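Local structure of hypothetical sugar binding protein (Bacteroides thetaiotaomicron, 3SEE) at residues E42-T54 and A62-T74. The protein is of unknown function but has a galactose-binding-like domain and probably binds sugars. Residues are numbered along the deposited sequence; the frame is centred on the assembly and turned at random. Where two conformers were deposited one is given.
Sequences EADGVTTIAWEQT and AMKIDNSGAEKNT. With NA (sodium ion), chain B.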
ATOM      1  N   GLU A  42      -1.311 -10.081  11.564  1.00  8.11           N
ATOM      2  CA  GLU A  42      -2.463 -10.960  11.684  1.00  8.73           C
ATOM      3  C   GLU A  42      -2.073 -12.151  12.554  1.00  9.19           C
ATOM      4  O   GLU A  42      -0.896 -12.505  12.655  1.00  9.06           O
ATOM      5  CB  GLU A  42      -2.951 -11.426  10.307  1.00  9.22           C
ATOM      6  CG  GLU A  42      -3.570 -10.326   9.450  1.00  9.49           C
ATOM      7  CD  GLU A  42      -4.981  -9.981   9.841  1.00 10.80           C
ATOM      8  OE1 GLU A  42      -5.709 -10.872  10.308  1.00 13.92           O
ATOM      9  OE2 GLU A  42      -5.408  -8.849   9.568  1.00 13.02           O
ATOM     10  N   ALA A  43      -3.063 -12.789  13.148  1.00  9.51           N
ATOM     11  CA  ALA A  43      -2.858 -13.969  13.961  1.00  9.35           C
ATOM     12  C   ALA A  43      -2.055 -15.009  13.196  1.00  9.16           C
ATOM     13  O   ALA A  43      -2.213 -15.172  11.966  1.00  9.50           O
ATOM     14  CB  ALA A  43      -4.200 -14.549  14.363  1.00 10.07           C
ATOM     15  N   ASP A  44      -1.241 -15.757  13.930  1.00  9.03           N
ATOM     16  CA  ASP A  44      -0.508 -16.875  13.369  1.00  9.15           C
ATOM     17  C   ASP A  44      -1.446 -17.740  12.546  1.00  9.19           C
ATOM     18  O   ASP A  44      -2.493 -18.159  13.018  1.00 10.05           O
ATOM     19  CB  ASP A  44       0.126 -17.680  14.504  1.00  9.17           C
ATOM     20  CG  ASP A  44       0.838 -18.903  14.004  1.00 10.00           C
ATOM     21  OD1 ASP A  44       0.164 -19.961  13.878  1.00 12.60           O
ATOM     22  OD2 ASP A  44       2.056 -18.804  13.725  1.00 11.36           O
ATOM     23  N   GLY A  45      -1.034 -18.024  11.311  1.00  9.74           N
ATOM     24  CA  GLY A  45      -1.757 -18.896  10.408  1.00 10.78           C
ATOM     25  C   GLY A  45      -2.707 -18.226   9.448  1.00 10.16           C
ATOM     26  O   GLY A  45      -3.194 -18.874   8.520  1.00 12.62           O
ATOM     27  N   VAL A  46      -2.974 -16.928   9.613  1.00  9.22           N
ATOM     28  CA  VAL A  46      -3.941 -16.232   8.762  1.00  9.51           C
ATOM     29  C   VAL A  46      -3.404 -15.963   7.354  1.00  9.08           C
ATOM     30  O   VAL A  46      -4.088 -16.254   6.361  1.00 10.62           O
ATOM     31  CB  VAL A  46      -4.391 -14.923   9.440  1.00  9.33           C
ATOM     32  CG1 VAL A  46      -5.189 -14.018   8.466  1.00 10.34           C
ATOM     33  CG2 VAL A  46      -5.266 -15.229  10.688  1.00 10.88           C
ATOM     34  N   THR A  47      -2.199 -15.408   7.258  1.00  9.00           N
ATOM     35  CA  THR A  47      -1.608 -15.105   5.966  0.67  9.54           C
ATOM     36  C   THR A  47      -0.111 -15.367   6.009  1.00  9.24           C
ATOM     37  O   THR A  47       0.508 -15.400   7.082  1.00  8.99           O
ATOM     38  CB  THR A  47      -1.968 -13.655   5.499  0.67 10.33           C
ATOM     39  OG1 THR A  47      -1.362 -13.385   4.221  0.67  9.70           O
ATOM     40  CG2 THR A  47      -1.527 -12.615   6.506  0.67 10.66           C
ATOM     41  N   THR A  48       0.469 -15.576   4.836  1.00  9.59           N
ATOM     42  CA  THR A  48       1.917 -15.662   4.697  1.00  9.41           C
ATOM     43  C   THR A  48       2.322 -14.745   3.565  1.00  8.71           C
ATOM     44  O   THR A  48       1.771 -14.835   2.463  1.00 10.32           O
ATOM     45  CB  THR A  48       2.348 -17.095   4.372  1.00 10.72           C
ATOM     46  OG1 THR A  48       1.966 -17.931   5.476  1.00 11.74           O
ATOM     47  CG2 THR A  48       3.861 -17.215   4.130  1.00 12.10           C
ATOM     48  N   ILE A  49       3.266 -13.850   3.845  1.00  8.99           N
ATOM     49  CA  ILE A  49       3.828 -12.957   2.850  1.00  8.91           C
ATOM     50  C   ILE A  49       5.297 -13.333   2.718  1.00  9.52           C
ATOM     51  O   ILE A  49       6.022 -13.279   3.716  1.00 10.24           O
ATOM     52  CB  ILE A  49       3.664 -11.476   3.276  1.00  9.09           C
ATOM     53  CG1 ILE A  49       2.185 -11.120   3.413  1.00  9.65           C
ATOM     54  CG2 ILE A  49       4.343 -10.552   2.269  1.00 10.48           C
ATOM     55  CD1 ILE A  49       1.880  -9.720   3.923  1.00 11.65           C
ATOM     56  N   ALA A  50       5.730 -13.683   1.512  1.00  9.79           N
ATOM     57  CA  ALA A  50       7.065 -14.201   1.317  1.00 10.48           C
ATOM     58  C   ALA A  50       7.563 -13.940  -0.089  1.00  9.81           C
ATOM     59  O   ALA A  50       6.781 -13.846  -1.046  1.00 10.67           O
ATOM     60  CB  ALA A  50       7.137 -15.721   1.610  1.00 12.25           C
ATOM     61  N   TRP A  51       8.886 -13.881  -0.207  1.00 10.47           N
ATOM     62  CA  TRP A  51       9.583 -13.772  -1.483  1.00 10.17           C
ATOM     63  C   TRP A  51       9.569 -15.099  -2.211  1.00 10.52           C
ATOM     64  O   TRP A  51       9.584 -16.164  -1.593  1.00 13.14           O
ATOM     65  CB  TRP A  51      11.022 -13.351  -1.211  1.00 10.60           C
ATOM     66  CG  TRP A  51      11.880 -13.121  -2.387  1.00 10.42           C
ATOM     67  CD1 TRP A  51      11.993 -11.975  -3.106  1.00 11.02           C
ATOM     68  CD2 TRP A  51      12.833 -14.034  -2.939  1.00 10.91           C
ATOM     69  NE1 TRP A  51      12.914 -12.124  -4.104  1.00 11.63           N
ATOM     70  CE2 TRP A  51      13.462 -13.375  -4.009  1.00 11.24           C
ATOM     71  CE3 TRP A  51      13.214 -15.344  -2.636  1.00 12.02           C
ATOM     72  CZ2 TRP A  51      14.477 -13.977  -4.759  1.00 12.38           C
ATOM     73  CZ3 TRP A  51      14.228 -15.939  -3.400  1.00 12.01           C
ATOM     74  CH2 TRP A  51      14.832 -15.258  -4.437  1.00 12.55           C
ATOM     75  N   GLU A  52       9.534 -15.049  -3.529  1.00 10.54           N
ATOM     76  CA  GLU A  52       9.551 -16.250  -4.354  0.50 11.03           C
ATOM     77  C   GLU A  52      10.216 -15.980  -5.691  1.00 11.03           C
ATOM     78  O   GLU A  52      10.213 -14.853  -6.192  1.00 12.04           O
ATOM     79  CB  GLU A  52       8.130 -16.724  -4.636  0.50 12.05           C
ATOM     80  CG  GLU A  52       7.343 -15.705  -5.460  0.50 10.67           C
ATOM     81  CD  GLU A  52       5.965 -16.158  -5.870  0.50 11.78           C
ATOM     82  OE1 GLU A  52       5.607 -17.334  -5.714  0.50 13.49           O
ATOM     83  OE2 GLU A  52       5.237 -15.308  -6.415  0.50 12.04           O
ATOM     84  N   GLN A  53      10.734 -17.044  -6.291  1.00 10.73           N
ATOM     85  CA  GLN A  53      11.105 -17.043  -7.696  1.00 11.06           C
ATOM     86  C   GLN A  53       9.966 -17.739  -8.446  1.00 11.36           C
ATOM     87  O   GLN A  53       9.539 -18.844  -8.083  1.00 13.41           O
ATOM     88  CB  GLN A  53      12.449 -17.706  -7.884  1.00 12.47           C
ATOM     89  CG  GLN A  53      13.504 -16.883  -7.166  1.00 15.03           C
ATOM     90  CD  GLN A  53      14.864 -17.154  -7.644  1.00 16.00           C
ATOM     91  OE1 GLN A  53      15.428 -18.184  -7.326  1.00 18.13           O
ATOM     92  NE2 GLN A  53      15.430 -16.219  -8.415  1.00 17.26           N
ATOM     93  N   THR A  54       9.448 -17.071  -9.470  1.00 11.01           N
ATOM     94  CA  THR A  54       8.173 -17.414 -10.062  1.00 11.32           C
ATOM     95  C   THR A  54       8.254 -18.425 -11.207  1.00 12.01           C
ATOM     96  O   THR A  54       7.255 -19.076 -11.543  1.00 13.68           O
ATOM     97  CB  THR A  54       7.543 -16.167 -10.656  1.00 11.55           C
ATOM     98  OG1 THR A  54       8.432 -15.697 -11.676  1.00 11.68           O
ATOM     99  CG2 THR A  54       7.315 -15.046  -9.599  1.00 12.75           C
ATOM    100  N   ALA A  62       9.179 -12.201  -7.154  1.00  9.16           N
ATOM    101  CA  ALA A  62       7.946 -11.557  -6.713  1.00  8.34           C
ATOM    102  C   ALA A  62       7.774 -11.749  -5.228  1.00  9.40           C
ATOM    103  O   ALA A  62       8.449 -12.580  -4.604  1.00 10.06           O
ATOM    104  CB  ALA A  62       6.761 -12.150  -7.465  1.00  9.65           C
HETATM  105  N   MSE A  63       6.835 -10.989  -4.672  1.00  8.81           N
HETATM  106  CA  MSE A  63       6.327 -11.241  -3.323  1.00  8.63           C
HETATM  107  C   MSE A  63       4.958 -11.870  -3.454  1.00  8.73           C
HETATM  108  O   MSE A  63       4.142 -11.429  -4.273  1.00 10.92           O
HETATM  109  CB  MSE A  63       6.177  -9.956  -2.541  1.00  8.43           C
HETATM  110  CG  MSE A  63       7.500  -9.193  -2.382  1.00 10.70           C
HETATM  111 SE   MSE A  63       8.882 -10.125  -1.439  0.75  9.46          SE
HETATM  112  CE  MSE A  63       8.036 -10.335   0.274  1.00 11.75           C
ATOM    113  N   LYS A  64       4.678 -12.898  -2.661  1.00  9.08           N
ATOM    114  CA  LYS A  64       3.376 -13.557  -2.645  0.50  8.64           C
ATOM    115  C   LYS A  64       2.678 -13.272  -1.321  1.00  8.51           C
ATOM    116  O   LYS A  64       3.253 -13.503  -0.251  1.00  9.85           O
ATOM    117  CB  LYS A  64       3.533 -15.065  -2.846  0.50  9.35           C
ATOM    118  CG  LYS A  64       2.207 -15.808  -2.872  0.50 10.49           C
ATOM    119  CD  LYS A  64       2.376 -17.302  -2.904  0.50 10.90           C
ATOM    120  CE  LYS A  64       2.703 -17.747  -4.313  0.50 13.25           C
ATOM    121  NZ  LYS A  64       2.601 -19.222  -4.529  0.50 14.72           N
ATOM    122  N   ILE A  65       1.450 -12.785  -1.415  1.00  8.70           N
ATOM    123  CA  ILE A  65       0.578 -12.541  -0.269  1.00  8.80           C
ATOM    124  C   ILE A  65      -0.482 -13.631  -0.313  1.00  9.21           C
ATOM    125  O   ILE A  65      -1.399 -13.608  -1.134  1.00  9.47           O
ATOM    126  CB  ILE A  65      -0.090 -11.156  -0.299  1.00  9.07           C
ATOM    127  CG1 ILE A  65       0.972 -10.051  -0.390  1.00  9.84           C
ATOM    128  CG2 ILE A  65      -1.001 -10.982   0.936  1.00 10.49           C
ATOM    129  CD1 ILE A  65       0.389  -8.631  -0.545  1.00 11.98           C
ATOM    130  N   ASP A  66      -0.337 -14.612   0.554  1.00  9.29           N
ATOM    131  CA  ASP A  66      -1.146 -15.840   0.514  1.00  9.79           C
ATOM    132  C   ASP A  66      -2.109 -15.869   1.682  1.00  9.80           C
ATOM    133  O   ASP A  66      -1.693 -16.130   2.817  1.00 10.46           O
ATOM    134  CB  ASP A  66      -0.220 -17.062   0.513  1.00 10.56           C
ATOM    135  CG  ASP A  66      -0.953 -18.385   0.430  1.00 12.56           C
ATOM    136  OD1 ASP A  66      -2.174 -18.437   0.623  1.00 13.31           O
ATOM    137  OD2 ASP A  66      -0.244 -19.394   0.208  1.00 17.67           O
ATOM    138  N   ASN A  67      -3.382 -15.565   1.416  1.00  9.92           N
ATOM    139  CA  ASN A  67      -4.435 -15.573   2.438  1.00 10.43           C
ATOM    140  C   ASN A  67      -5.230 -16.873   2.488  1.00 11.84           C
ATOM    141  O   ASN A  67      -6.357 -16.881   2.948  1.00 12.35           O
ATOM    142  CB  ASN A  67      -5.403 -14.402   2.208  1.00 10.52           C
ATOM    143  CG  ASN A  67      -4.784 -13.048   2.394  1.00  9.80           C
ATOM    144  OD1 ASN A  67      -3.658 -12.898   2.812  1.00 10.98           O
ATOM    145  ND2 ASN A  67      -5.556 -12.033   2.047  1.00 11.48           N
ATOM    146  N   SER A  68      -4.607 -17.971   2.058  1.00 13.36           N
ATOM    147  CA  SER A  68      -5.266 -19.292   2.175  1.00 14.77           C
ATOM    148  C   SER A  68      -5.723 -19.626   3.597  1.00 14.76           C
ATOM    149  O   SER A  68      -6.767 -20.256   3.795  1.00 18.25           O
ATOM    150  CB  SER A  68      -4.318 -20.399   1.700  1.00 15.14           C
ATOM    151  OG  SER A  68      -4.102 -20.210   0.333  1.00 16.93           O
ATOM    152  N   GLY A  69      -4.964 -19.224   4.597  1.00 15.80           N
ATOM    153  CA  GLY A  69      -5.302 -19.515   5.990  1.00 16.91           C
ATOM    154  C   GLY A  69      -6.355 -18.634   6.610  1.00 17.20           C
ATOM    155  O   GLY A  69      -6.737 -18.854   7.766  1.00 19.88           O
ATOM    156  N   ALA A  70      -6.847 -17.622   5.879  1.00 16.30           N
ATOM    157  CA  ALA A  70      -7.674 -16.604   6.499  1.00 16.49           C
ATOM    158  C   ALA A  70      -9.160 -17.016   6.657  1.00 18.42           C
ATOM    159  O   ALA A  70      -9.751 -17.572   5.763  1.00 22.35           O
ATOM    160  CB  ALA A  70      -7.537 -15.280   5.739  1.00 15.66           C
ATOM    161  N   GLU A  71      -9.742 -16.724   7.810  1.00 19.76           N
ATOM    162  CA  GLU A  71     -11.187 -16.905   8.015  1.00 20.58           C
ATOM    163  C   GLU A  71     -11.969 -15.635   7.673  1.00 18.56           C
ATOM    164  O   GLU A  71     -13.185 -15.675   7.488  1.00 20.32           O
ATOM    165  CB  GLU A  71     -11.477 -17.324   9.471  1.00 22.15           C
ATOM    166  CG  GLU A  71     -10.998 -18.744   9.823  1.00 28.08           C
ATOM    167  CD  GLU A  71     -11.053 -19.066  11.324  1.00 34.94           C
ATOM    168  OE1 GLU A  71     -11.469 -18.193  12.129  1.00 39.61           O
ATOM    169  OE2 GLU A  71     -10.680 -20.207  11.677  1.00 39.89           O
ATOM    170  N   LYS A  72     -11.254 -14.518   7.560  1.00 16.41           N
ATOM    171  CA  LYS A  72     -11.821 -13.188   7.405  0.50 15.12           C
ATOM    172  C   LYS A  72     -10.839 -12.387   6.536  1.00 14.25           C
ATOM    173  O   LYS A  72      -9.647 -12.717   6.519  1.00 14.72           O
ATOM    174  CB  LYS A  72     -11.925 -12.529   8.787  0.50 15.45           C
ATOM    175  CG  LYS A  72     -12.870 -13.236   9.766  0.50 16.98           C
ATOM    176  CD  LYS A  72     -13.304 -12.295  10.861  0.50 20.07           C
ATOM    177  N   ASN A  73     -11.298 -11.321   5.895  1.00 12.28           N
ATOM    178  CA  ASN A  73     -10.353 -10.447   5.211  1.00 11.81           C
ATOM    179  C   ASN A  73      -9.325  -9.909   6.190  1.00 11.43           C
ATOM    180  O   ASN A  73      -9.605  -9.723   7.383  1.00 13.23           O
ATOM    181  CB  ASN A  73     -11.088  -9.265   4.557  1.00 12.81           C
ATOM    182  CG  ASN A  73     -12.017  -9.684   3.436  1.00 15.00           C
ATOM    183  OD1 ASN A  73     -11.978 -10.795   2.919  1.00 13.31           O
ATOM    184  ND2 ASN A  73     -12.883  -8.745   3.046  1.00 22.15           N
ATOM    185  N   THR A  74      -8.125  -9.640   5.695  1.00  9.96           N
ATOM    186  CA  THR A  74      -7.083  -9.115   6.554  1.00  9.52           C
ATOM    187  C   THR A  74      -7.176  -7.601   6.692  1.00  9.23           C
ATOM    188  O   THR A  74      -7.706  -6.898   5.825  1.00 10.12           O
ATOM    189  CB  THR A  74      -5.691  -9.587   6.088  1.00  9.39           C
ATOM    190  OG1 THR A  74      -5.413  -9.108   4.763  1.00  9.15           O
ATOM    191  CG2 THR A  74      -5.556 -11.099   6.094  1.00 11.27           C
TER
HETATM  192 NA    NA B 234       1.463 -17.466   7.755  1.00 11.59          NA
HETATM  193  O   HOH W   1      -8.190 -11.737   9.401  1.00 17.92           O
HETATM  194  O   HOH W   2      -2.137 -18.391   4.427  1.00 17.58           O
HETATM  195  O   HOH W   3       5.679 -19.239  -3.559  0.50 26.10           O
HETATM  196  O   HOH W   4       3.712 -19.203  -6.839  1.00 37.31           O
HETATM  197  O   HOH W   5      -0.605 -18.548   7.014  1.00 15.61           O
HETATM  198  O   HOH W   6       2.084 -19.521   8.711  1.00 15.10           O
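Antiparallel pairing of T48–E52 with A62–D66 builds a β-hairpin, a textbook case of a ladder that sorts its residues onto two faces. The strand directions differ by 151°. Hydrogen-bonded pairs T48/D66, A50/K64 and E52/A62 alternate with the non-hydrogen-bonded pairs I49/I65 and W51/M63; the straightest bond runs from K64 N to A50 O (2.8 Å, 175°).

On the face carrying I49, W51, M63 and I65, the first two torsions of selenomethionine M63, both near -60°, bring SE to the indole edge of W51, in the ring plane and 4.0 Å from W51 CD1, a Met-aromatic contact; the bend at chi3 carries CE to the A50–W51 peptide. I49 and I65 run alongside one another, CG1 of I49 against CG2 of I65 at 4.0 Å. On the other face, E52 and K64 cross nearly at right angles; their salt bridge is long (E52 OE1 to K64 NZ, 3.7 Å), and two waters bridge the same atoms, one only weakly on the lysine side.

Where the ladder ends, T47 OG1, trans to its backbone N (chi1 180°), lies 2.7 Å from N67 OD1 and 3.1 Å from D66 O. The adjoining T47 O and T48 OG1, each 2.4 Å away, bind a sodium ion together with two waters. S68 N donates to D66 OD1, an Asx turn entering the N67–A70 type I turn, and S68 OG donates to the same oxygen. Beyond it, V46 CG1 touches A70 CB and T74 CG2.

The hairpin edges one sheet of a β-sandwich, consistent with a galactose-binding domain-like fold: strand 61-66 joins strand 48-53 to strand 211-221, while I49 and M63 pack between the sheets against I38 of strand 36-40, M63 also meeting L81 of strand 79-85.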